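Local structure of nucleoprotein (Schmallenberg virus, 4JNG) at residues 29-32 with 33-36; 221-224 with 225-229. The protein encapsidates the viral genomic RNA, shielding it from nucleases and forming the nucleocapsid that serves as template for transcription and replication. All blocks are in the same frame, centred on the assembly; numbering follows the deposited sequence.

Contact 1: residues 29-32 with 33-36; sequences GKYG and QQLN
L35 and Q34 both carry CG beside their own backbone N, opposite the carbonyl carbon, and both fold back on the carbonyl of Y31. In L35 (chi1 -64°) this places CG 3.5 Å from Y31 O. Its CD1 branch reaches G32 CA at 4.1 Å. In Q34 the CB lies 3.4 Å from Y31 O, and the chain then runs extended, with OE1 coming obliquely to the Y31 ring. The backbone closes the turn. Q34 N gives a hydrogen bond of 2.8 Å to Y31 O. L35 N reaches G32 O in a straighter but weak bond of 3.3 Å. Both bonds run from residue i+3 back to residue i, as in a turn. Within 29-32, K30 lies along the Y31 ring, with CG 3.7 Å above one face, offset toward the rim. Its NZ bonds to Y31 OH at 2.8 Å. That hydroxyl also pairs with T72 N of strand 69-74, which ties the buried tyrosine to the sheet. The turn leads from helix 20-31 to helix 37-45, whose N-cap is N36. The Y31 ring meets those of F27 and F71, and L35 packs on F71 of strand 69-74 and on L100 and W103 of helix 93-110.

Contact 2: residues 221-224 with 225-229; sequences AART and FLQQF
A221, which follows a cis peptide bond, offers its carbonyl to F225 twice. F225 N bonds to A221 O at 3.3 Å and nearly straight (166°), the i to i+4 bond of an alpha-helical turn. The same oxygen lies 3.0 Å above one face of the F225 ring, offset toward the rim, and 3.1 Å from F225 CD1. The F225 torsion explains this: CG stands beside the backbone N (chi1 -71°), which sets the ring against A221 O. A222 adds little; its O is 4.1 Å from F225 CB. R223 O takes a weak bond from L226 N, and L226 CB crowds the same oxygen. The R223 side chain leaves the backbone away from 225-229, but its end bends back and Q227 OE1 approaches the guanidinium obliquely. That oxygen is buried and has no partner in the model. T224 CG2 meets the guanidinium at its edge, in plane. T224 O is gripped by two donors from opposite faces of its carbonyl plane. Q227 N comes at 3.0 Å from well above the plane, and F229 N at 2.7 Å with less tilt. With Q228 N bonded to F225 O, the F229 bond makes a Schellman motif. Q228, at positive phi, is its C-prime residue and ends the helix. T224 OG1 lies at the edge of the F229 ring. Short helix 222-225 and the turn after it pack on a second subunit: R223 on L160 of its helix 158-168, Q228 on L168 of the same helix, and L226 and Q227 on I198 and F205 of its helix 198-209.

Overall arrangement
Both contacts are local turns at the C-terminal end of a helix, yet they lie on opposite sides of the chain's centre, their centres about 50 Å apart. Contact 1 is a surface turn of the main body of the fold. Its one buried residue, Y31, faces a strand of the same chain, and no other subunit of the assembly touches it. Contact 2 is partly buried, and a second subunit packs against it, in keeping with the role of the C-terminus in homooligomerization. Contact 1 joins successive helices, whereas contact 2 closes the modelled chain. Contact 1 adds a lysine-tyrosine hydrogen bond and aromatic packing to its backbone bonds; contact 2 adds a carbonyl oxygen over a ring.

Contact 1: residues 29-32 with 33-36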
ATOM      1  N   GLY B  29      35.887 -14.419 -14.907  1.00  5.56           N
ATOM      2  CA  GLY B  29      36.795 -15.362 -14.260  1.00  6.03           C
ATOM      3  C   GLY B  29      36.092 -16.532 -13.589  1.00  6.82           C
ATOM      4  O   GLY B  29      36.501 -17.686 -13.757  1.00  7.78           O
ATOM      5  N   LYS B  30      35.023 -16.248 -12.847  1.00  6.08           N
ATOM      6  CA  LYS B  30      34.315 -17.296 -12.108  1.00  5.70           C
ATOM      7  C   LYS B  30      33.367 -18.129 -12.963  1.00  5.34           C
ATOM      8  O   LYS B  30      33.287 -19.333 -12.771  1.00  5.53           O
ATOM      9  CB  LYS B  30      33.521 -16.698 -10.947  1.00  5.91           C
ATOM     10  CG  LYS B  30      32.995 -17.721  -9.942  1.00  6.75           C
ATOM     11  CD  LYS B  30      32.624 -17.036  -8.622  1.00  9.02           C
ATOM     12  CE  LYS B  30      32.333 -18.040  -7.513  1.00 12.20           C
ATOM     13  NZ  LYS B  30      30.884 -18.392  -7.411  1.00 15.73           N
ATOM     14  N   TYR B  31      32.610 -17.482 -13.851  1.00  5.09           N
ATOM     15  CA  TYR B  31      31.510 -18.143 -14.563  1.00  4.94           C
ATOM     16  C   TYR B  31      31.672 -18.207 -16.073  1.00  4.82           C
ATOM     17  O   TYR B  31      30.869 -18.850 -16.745  1.00  4.43           O
ATOM     18  CB  TYR B  31      30.189 -17.422 -14.271  1.00  4.86           C
ATOM     19  CG  TYR B  31      29.788 -17.438 -12.820  1.00  4.91           C
ATOM     20  CD1 TYR B  31      29.215 -18.565 -12.256  1.00  4.88           C
ATOM     21  CD2 TYR B  31      29.961 -16.310 -12.009  1.00  4.94           C
ATOM     22  CE1 TYR B  31      28.844 -18.589 -10.927  1.00  4.93           C
ATOM     23  CE2 TYR B  31      29.587 -16.324 -10.676  1.00  4.90           C
ATOM     24  CZ  TYR B  31      29.029 -17.470 -10.141  1.00  4.98           C
ATOM     25  OH  TYR B  31      28.651 -17.516  -8.818  1.00  5.25           O
ATOM     26  N   GLY B  32      32.687 -17.534 -16.603  1.00  4.90           N
ATOM     27  CA  GLY B  32      32.804 -17.313 -18.044  1.00  5.00           C
ATOM     28  C   GLY B  32      32.774 -18.570 -18.890  1.00  5.37           C
ATOM     29  O   GLY B  32      32.149 -18.586 -19.949  1.00  5.52           O
ATOM     30  N   GLN B  33      33.432 -19.628 -18.425  1.00  6.07           N
ATOM     31  CA  GLN B  33      33.480 -20.880 -19.186  1.00  7.19           C
ATOM     32  C   GLN B  33      32.122 -21.566 -19.225  1.00  6.90           C
ATOM     33  O   GLN B  33      31.910 -22.442 -20.054  1.00  8.52           O
ATOM     34  CB  GLN B  33      34.529 -21.840 -18.613  1.00  9.27           C
ATOM     35  CG  GLN B  33      35.955 -21.315 -18.689  1.00 12.29           C
ATOM     36  CD  GLN B  33      36.424 -21.112 -20.114  1.00 14.95           C
ATOM     37  OE1 GLN B  33      36.281 -20.025 -20.676  1.00 17.87           O
ATOM     38  NE2 GLN B  33      36.971 -22.161 -20.715  1.00 17.70           N
ATOM     39  N   GLN B  34      31.208 -21.172 -18.338  1.00  5.42           N
ATOM     40  CA  GLN B  34      29.891 -21.799 -18.274  1.00  5.08           C
ATOM     41  C   GLN B  34      28.803 -21.042 -19.026  1.00  4.96           C
ATOM     42  O   GLN B  34      27.678 -21.531 -19.142  1.00  4.71           O
ATOM     43  CB  GLN B  34      29.453 -21.975 -16.825  1.00  5.31           C
ATOM     44  CG  GLN B  34      30.420 -22.765 -15.962  1.00  6.14           C
ATOM     45  CD  GLN B  34      29.950 -22.919 -14.528  1.00  5.76           C
ATOM     46  OE1 GLN B  34      30.670 -22.570 -13.593  1.00  9.32           O
ATOM     47  NE2 GLN B  34      28.736 -23.429 -14.343  1.00  7.86           N
ATOM     48  N   LEU B  35      29.107 -19.844 -19.521  1.00  5.07           N
ATOM     49  CA  LEU B  35      28.069 -19.016 -20.130  1.00  5.00           C
ATOM     50  C   LEU B  35      27.796 -19.393 -21.581  1.00  5.00           C
ATOM     51  O   LEU B  35      28.704 -19.742 -22.328  1.00  5.11           O
ATOM     52  CB  LEU B  35      28.446 -17.546 -20.058  1.00  5.09           C
ATOM     53  CG  LEU B  35      28.545 -16.984 -18.648  1.00  5.33           C
ATOM     54  CD1 LEU B  35      29.147 -15.600 -18.727  1.00  5.83           C
ATOM     55  CD2 LEU B  35      27.183 -16.969 -17.971  1.00  5.14           C
ATOM     56  N   ASN B  36      26.526 -19.325 -21.952  1.00  5.00           N
ATOM     57  CA  ASN B  36      26.105 -19.377 -23.344  1.00  5.01           C
ATOM     58  C   ASN B  36      24.817 -18.577 -23.456  1.00  4.89           C
ATOM     59  O   ASN B  36      24.256 -18.181 -22.443  1.00  4.64           O
ATOM     60  CB  ASN B  36      25.904 -20.820 -23.816  1.00  5.25           C
ATOM     61  CG  ASN B  36      24.883 -21.571 -22.990  1.00  5.67           C
ATOM     62  OD1 ASN B  36      23.684 -21.313 -23.074  1.00  5.50           O
ATOM     63  ND2 ASN B  36      25.356 -22.518 -22.191  1.00  6.75           N
TER

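Contact 2: residues 221-224 with 225-229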
ATOM      1  N   ALA B 221      -6.458  -2.656 -32.890  1.00  9.20           N
ATOM      2  CA  ALA B 221      -6.339  -1.154 -32.880  1.00  7.21           C
ATOM      3  C   ALA B 221      -7.268  -0.211 -33.650  1.00  7.31           C
ATOM      4  O   ALA B 221      -7.863   0.682 -33.042  1.00  7.32           O
ATOM      5  CB  ALA B 221      -4.883  -0.711 -33.040  1.00  6.49           C
ATOM      6  N   ALA B 222      -7.332  -0.330 -34.971  1.00  7.22           N
ATOM      7  CA  ALA B 222      -8.378   0.314 -35.767  1.00  7.15           C
ATOM      8  C   ALA B 222      -9.785   0.078 -35.198  1.00  7.25           C
ATOM      9  O   ALA B 222     -10.698   0.885 -35.419  1.00  7.38           O
ATOM     10  CB  ALA B 222      -8.304  -0.164 -37.214  1.00  7.23           C
ATOM     11  N   ARG B 223      -9.945  -1.004 -34.438  1.00  7.42           N
ATOM     12  CA  ARG B 223     -11.244  -1.417 -33.922  1.00  7.62           C
ATOM     13  C   ARG B 223     -11.617  -0.581 -32.701  1.00  6.18           C
ATOM     14  O   ARG B 223     -12.684   0.021 -32.658  1.00  6.01           O
ATOM     15  CB  ARG B 223     -11.215  -2.903 -33.537  1.00  9.16           C
ATOM     16  CG  ARG B 223     -12.468  -3.692 -33.886  1.00 10.84           C
ATOM     17  CD  ARG B 223     -13.773  -3.129 -33.359  1.00 12.58           C
ATOM     18  NE  ARG B 223     -14.344  -3.929 -32.280  1.00 16.84           N
ATOM     19  CZ  ARG B 223     -13.872  -3.984 -31.034  1.00 22.72           C
ATOM     20  NH1 ARG B 223     -12.788  -3.315 -30.666  1.00 18.11           N
ATOM     21  NH2 ARG B 223     -14.493  -4.736 -30.146  1.00 42.59           N
ATOM     22  N   THR B 224     -10.743  -0.553 -31.702  1.00  6.18           N
ATOM     23  CA  THR B 224     -11.085   0.132 -30.449  1.00  6.90           C
ATOM     24  C   THR B 224     -11.105   1.663 -30.573  1.00  7.73           C
ATOM     25  O   THR B 224     -11.829   2.325 -29.830  1.00  8.53           O
ATOM     26  CB  THR B 224     -10.183  -0.297 -29.278  1.00  7.29           C
ATOM     27  OG1 THR B 224      -8.811  -0.105 -29.624  1.00  7.48           O
ATOM     28  CG2 THR B 224     -10.425  -1.759 -28.919  1.00  7.83           C
ATOM     29  N   PHE B 225     -10.339   2.213 -31.519  1.00  8.62           N
ATOM     30  CA  PHE B 225     -10.397   3.653 -31.847  1.00  9.62           C
ATOM     31  C   PHE B 225     -11.810   4.040 -32.262  1.00 10.18           C
ATOM     32  O   PHE B 225     -12.288   5.136 -31.961  1.00 11.09           O
ATOM     33  CB  PHE B 225      -9.473   3.991 -33.019  1.00 10.36           C
ATOM     34  CG  PHE B 225      -8.000   3.929 -32.706  1.00 11.85           C
ATOM     35  CD1 PHE B 225      -7.502   3.324 -31.555  1.00 12.97           C
ATOM     36  CD2 PHE B 225      -7.097   4.452 -33.615  1.00 13.30           C
ATOM     37  CE1 PHE B 225      -6.136   3.274 -31.315  1.00 15.35           C
ATOM     38  CE2 PHE B 225      -5.741   4.404 -33.380  1.00 14.54           C
ATOM     39  CZ  PHE B 225      -5.254   3.817 -32.232  1.00 15.90           C
ATOM     40  N   LEU B 226     -12.455   3.121 -32.975  1.00 10.46           N
ATOM     41  CA  LEU B 226     -13.832   3.259 -33.450  1.00 11.69           C
ATOM     42  C   LEU B 226     -14.837   3.437 -32.305  1.00 11.44           C
ATOM     43  O   LEU B 226     -15.951   3.913 -32.522  1.00 12.93           O
ATOM     44  CB  LEU B 226     -14.195   2.004 -34.257  1.00 12.99           C
ATOM     45  CG  LEU B 226     -15.116   2.032 -35.471  1.00 15.53           C
ATOM     46  CD1 LEU B 226     -14.638   3.024 -36.519  1.00 20.22           C
ATOM     47  CD2 LEU B 226     -15.177   0.630 -36.065  1.00 14.77           C
ATOM     48  N   GLN B 227     -14.435   3.047 -31.095  1.00 11.21           N
ATOM     49  CA  GLN B 227     -15.291   3.087 -29.917  1.00 11.69           C
ATOM     50  C   GLN B 227     -14.806   4.152 -28.916  1.00 14.49           C
ATOM     51  O   GLN B 227     -15.177   4.123 -27.743  1.00 14.92           O
ATOM     52  CB  GLN B 227     -15.284   1.711 -29.240  1.00  9.59           C
ATOM     53  CG  GLN B 227     -15.356   0.505 -30.186  1.00  6.24           C
ATOM     54  CD  GLN B 227     -16.760   0.133 -30.634  1.00  5.52           C
ATOM     55  OE1 GLN B 227     -16.928  -0.558 -31.641  1.00  5.87           O
ATOM     56  NE2 GLN B 227     -17.773   0.571 -29.892  1.00  5.43           N
ATOM     57  N   GLN B 228     -13.979   5.084 -29.393  1.00 16.98           N
ATOM     58  CA  GLN B 228     -13.353   6.123 -28.565  1.00 21.30           C
ATOM     59  C   GLN B 228     -12.188   5.585 -27.713  1.00 20.77           C
ATOM     60  O   GLN B 228     -11.880   6.133 -26.655  1.00 19.69           O
ATOM     61  CB  GLN B 228     -14.396   6.864 -27.700  1.00 26.51           C
ATOM     62  CG  GLN B 228     -14.116   8.355 -27.497  1.00 32.63           C
ATOM     63  CD  GLN B 228     -15.082   9.259 -28.257  1.00 34.55           C
ATOM     64  OE1 GLN B 228     -16.287   9.248 -27.998  1.00 36.64           O
ATOM     65  NE2 GLN B 228     -14.556  10.060 -29.183  1.00 31.87           N
ATOM     66  N   PHE B 229     -11.551   4.510 -28.187  1.00 19.43           N
ATOM     67  CA  PHE B 229     -10.244   4.064 -27.691  1.00 17.62           C
ATOM     68  C   PHE B 229     -10.328   3.467 -26.291  1.00 18.22           C
ATOM     69  O   PHE B 229     -10.170   2.255 -26.115  1.00 19.50           O
ATOM     70  CB  PHE B 229      -9.251   5.239 -27.746  1.00 18.60           C
ATOM     71  CG  PHE B 229      -7.797   4.856 -27.628  1.00 19.32           C
ATOM     72  CD1 PHE B 229      -7.318   3.612 -28.036  1.00 21.23           C
ATOM     73  CD2 PHE B 229      -6.886   5.788 -27.149  1.00 18.64           C
ATOM     74  CE1 PHE B 229      -5.972   3.301 -27.924  1.00 20.65           C
ATOM     75  CE2 PHE B 229      -5.541   5.481 -27.043  1.00 19.74           C
ATOM     76  CZ  PHE B 229      -5.082   4.237 -27.433  1.00 19.17           C
TER